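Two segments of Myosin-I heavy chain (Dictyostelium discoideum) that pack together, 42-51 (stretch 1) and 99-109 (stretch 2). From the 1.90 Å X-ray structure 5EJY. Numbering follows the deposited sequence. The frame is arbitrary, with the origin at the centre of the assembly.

Stretch 1, residues 42-51: HIKSSLLVHS
Stretch 2 99-109: ESLRDEIYCQL

A buried carboxylate can hold an irregular segment against a helix by satisfying backbone amides that no strand or helix partner serves. In this myosin heavy chain, Glu-104 plays that part. It lies on a helix that includes Arg-102 to Leu-109 and continues beyond, whereas residues 42-51 form neither helix nor strand. The CA atoms of Leu-48 and Glu-104 stand 5.9 Å apart, and those of His-50 and Ser-100 8.2 Å, so the segments run in opposite directions. The CA-to-CB bond of Glu-104 points sideways, but its t, p side chain (chi3 32°) brings the carboxylate to the loop. Glu-104 OE2 accepts a hydrogen bond from Leu-47 N at 2.7 Å, and Glu-104 OE1 one from Leu-48 N at 2.9 Å; Leu-47 has phi/psi -69/-40, and its amide and the next one both point to the one carboxylate. His-50 (m, chi2 -85°) donates a hydrogen bond from NE2 to Glu-104 OE1 at 2.8 Å, with that oxygen near the ring plane. From within the helix, Gln-108 NE2 reaches Glu-104 OE2 at 3.0 Å, one turn on. Apolar contacts adjoin this polar centre. Leu-47 and Leu-48, both m, t and directed toward the helix, converge on Cys-107: Leu-47 CD1 lies 3.9 Å from Cys-107 CB, and Leu-48 CD1 4.1 Å from Cys-107 SG. The contact buries 418 Å² in all.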

# COMPACT_ATOMS: atom_id res chain seq x y z
N HIS A 42 -16.83 29.52 20.08
CA HIS A 42 -16.23 29.61 18.75
C HIS A 42 -15.28 30.79 18.67
O HIS A 42 -15.52 31.82 19.30
CB HIS A 42 -17.32 29.77 17.69
CG HIS A 42 -18.18 28.56 17.52
ND1 HIS A 42 -18.85 28.28 16.35
CD2 HIS A 42 -18.48 27.56 18.38
CE1 HIS A 42 -19.53 27.15 16.50
NE2 HIS A 42 -19.32 26.69 17.72
N ILE A 43 -14.21 30.65 17.90
CA ILE A 43 -13.32 31.78 17.63
C ILE A 43 -13.98 32.67 16.58
O ILE A 43 -14.71 32.18 15.72
CB ILE A 43 -11.90 31.35 17.20
CG1 ILE A 43 -11.95 30.42 15.98
CG2 ILE A 43 -11.16 30.66 18.35
CD1 ILE A 43 -10.56 30.04 15.48
N LYS A 44 -13.75 33.97 16.68
CA LYS A 44 -14.46 34.93 15.83
C LYS A 44 -13.74 35.19 14.52
O LYS A 44 -14.26 35.86 13.63
CB LYS A 44 -14.73 36.23 16.60
CG LYS A 44 -15.68 36.04 17.77
CD LYS A 44 -15.75 37.25 18.68
CE LYS A 44 -16.74 37.02 19.82
N SER A 45 -12.53 34.65 14.41
CA SER A 45 -11.77 34.70 13.17
C SER A 45 -10.74 33.57 13.21
O SER A 45 -10.70 32.82 14.18
CB SER A 45 -11.09 36.06 13.01
OG SER A 45 -10.49 36.19 11.73
N SER A 46 -9.92 33.45 12.17
CA SER A 46 -8.86 32.45 12.17
C SER A 46 -7.82 32.82 13.24
O SER A 46 -7.68 34.00 13.57
CB SER A 46 -8.20 32.38 10.79
OG SER A 46 -7.66 33.63 10.39
N LEU A 47 -7.10 31.84 13.76
CA LEU A 47 -5.98 32.12 14.68
C LEU A 47 -4.81 32.80 14.00
O LEU A 47 -4.19 33.69 14.57
CB LEU A 47 -5.48 30.85 15.39
CG LEU A 47 -6.37 30.15 16.42
CD1 LEU A 47 -5.57 29.05 17.16
CD2 LEU A 47 -6.97 31.14 17.44
N LEU A 48 -4.49 32.36 12.78
CA LEU A 48 -3.39 32.96 12.04
C LEU A 48 -3.95 33.86 10.94
O LEU A 48 -5.15 33.91 10.72
CB LEU A 48 -2.47 31.87 11.46
CG LEU A 48 -1.91 30.90 12.50
CD1 LEU A 48 -1.07 29.81 11.84
CD2 LEU A 48 -1.06 31.67 13.55
N VAL A 49 -3.07 34.58 10.27
CA VAL A 49 -3.53 35.52 9.25
C VAL A 49 -3.50 34.86 7.88
O VAL A 49 -2.45 34.42 7.42
CB VAL A 49 -2.66 36.79 9.23
CG1 VAL A 49 -3.10 37.71 8.09
CG2 VAL A 49 -2.71 37.50 10.60
N HIS A 50 -4.66 34.80 7.24
CA HIS A 50 -4.74 34.28 5.87
C HIS A 50 -5.20 35.40 4.92
O HIS A 50 -6.21 36.04 5.15
CB HIS A 50 -5.69 33.08 5.81
CG HIS A 50 -5.38 32.01 6.83
ND1 HIS A 50 -4.45 31.02 6.61
CD2 HIS A 50 -5.87 31.81 8.07
CE1 HIS A 50 -4.38 30.24 7.68
NE2 HIS A 50 -5.24 30.69 8.58
N SER A 51 -4.44 35.64 3.86
CA SER A 51 -4.83 36.65 2.87
C SER A 51 -6.00 36.15 2.04
O SER A 51 -6.74 36.93 1.44
CB SER A 51 -3.65 36.99 1.96
OG SER A 51 -3.24 35.85 1.21
N GLU A 99 -1.81 23.39 2.19
CA GLU A 99 -0.65 23.46 3.08
C GLU A 99 -0.71 24.70 3.96
O GLU A 99 -0.18 24.72 5.07
CB GLU A 99 0.65 23.48 2.28
CG GLU A 99 1.86 23.18 3.13
CD GLU A 99 3.13 23.80 2.60
OE1 GLU A 99 3.61 23.34 1.53
OE2 GLU A 99 3.65 24.74 3.24
N SER A 100 -1.36 25.74 3.45
CA SER A 100 -1.39 27.00 4.17
C SER A 100 -2.41 27.03 5.31
O SER A 100 -2.56 28.05 5.97
CB SER A 100 -1.62 28.17 3.19
OG SER A 100 -2.81 27.98 2.46
N LEU A 101 -3.11 25.91 5.53
CA LEU A 101 -4.00 25.79 6.67
C LEU A 101 -3.40 24.88 7.76
O LEU A 101 -3.99 24.72 8.81
CB LEU A 101 -5.37 25.26 6.26
CG LEU A 101 -6.37 26.27 5.68
CD1 LEU A 101 -7.56 25.56 5.11
CD2 LEU A 101 -6.82 27.27 6.75
N ARG A 102 -2.26 24.28 7.49
CA ARG A 102 -1.72 23.29 8.42
C ARG A 102 -1.33 23.92 9.74
O ARG A 102 -1.66 23.38 10.82
CB ARG A 102 -0.52 22.56 7.79
CG ARG A 102 -0.93 21.69 6.60
CD ARG A 102 0.24 21.03 5.95
NE ARG A 102 -0.19 20.16 4.86
CZ ARG A 102 0.64 19.41 4.14
NH1 ARG A 102 1.93 19.41 4.41
NH2 ARG A 102 0.16 18.64 3.16
N ASP A 103 -0.63 25.05 9.68
CA ASP A 103 -0.18 25.67 10.94
C ASP A 103 -1.37 26.19 11.74
O ASP A 103 -1.40 26.08 12.97
CB ASP A 103 0.86 26.76 10.69
CG ASP A 103 2.20 26.19 10.23
OD1 ASP A 103 2.40 24.95 10.35
OD2 ASP A 103 3.04 26.96 9.76
N GLU A 104 -2.36 26.72 11.04
CA GLU A 104 -3.63 27.09 11.65
C GLU A 104 -4.20 25.96 12.51
O GLU A 104 -4.50 26.15 13.69
CB GLU A 104 -4.65 27.50 10.58
CG GLU A 104 -6.04 27.78 11.13
CD GLU A 104 -6.16 29.16 11.75
OE1 GLU A 104 -5.47 30.09 11.28
OE2 GLU A 104 -6.95 29.30 12.72
N ILE A 105 -4.35 24.79 11.90
CA ILE A 105 -4.86 23.61 12.59
C ILE A 105 -4.02 23.28 13.82
O ILE A 105 -4.56 23.06 14.91
CB ILE A 105 -4.95 22.38 11.65
CG1 ILE A 105 -5.97 22.65 10.53
CG2 ILE A 105 -5.30 21.11 12.43
CD1 ILE A 105 -5.72 21.82 9.26
N TYR A 106 -2.70 23.23 13.67
CA TYR A 106 -1.87 22.87 14.81
C TYR A 106 -1.99 23.90 15.95
O TYR A 106 -2.01 23.53 17.11
CB TYR A 106 -0.41 22.71 14.41
CG TYR A 106 -0.06 21.33 13.90
CD1 TYR A 106 0.21 20.29 14.78
CD2 TYR A 106 -0.01 21.06 12.53
CE1 TYR A 106 0.54 19.02 14.32
CE2 TYR A 106 0.32 19.79 12.06
CZ TYR A 106 0.60 18.78 12.96
OH TYR A 106 0.94 17.52 12.52
N CYS A 107 -2.09 25.18 15.60
CA CYS A 107 -2.20 26.23 16.61
C CYS A 107 -3.51 26.11 17.37
O CYS A 107 -3.55 26.37 18.57
CB CYS A 107 -2.10 27.63 15.99
SG CYS A 107 -0.46 28.10 15.50
N GLN A 108 -4.58 25.74 16.67
CA GLN A 108 -5.86 25.52 17.33
C GLN A 108 -5.78 24.37 18.33
O GLN A 108 -6.41 24.42 19.39
CB GLN A 108 -6.97 25.25 16.32
CG GLN A 108 -7.31 26.43 15.43
CD GLN A 108 -8.50 26.16 14.52
OE1 GLN A 108 -9.29 25.25 14.77
NE2 GLN A 108 -8.63 26.95 13.46
N LEU A 109 -5.03 23.33 17.99
CA LEU A 109 -4.91 22.17 18.89
C LEU A 109 -3.99 22.47 20.09
O LEU A 109 -4.25 22.01 21.21
CB LEU A 109 -4.41 20.94 18.13
CG LEU A 109 -5.30 20.57 16.94
CD1 LEU A 109 -4.72 19.40 16.13
CD2 LEU A 109 -6.73 20.27 17.39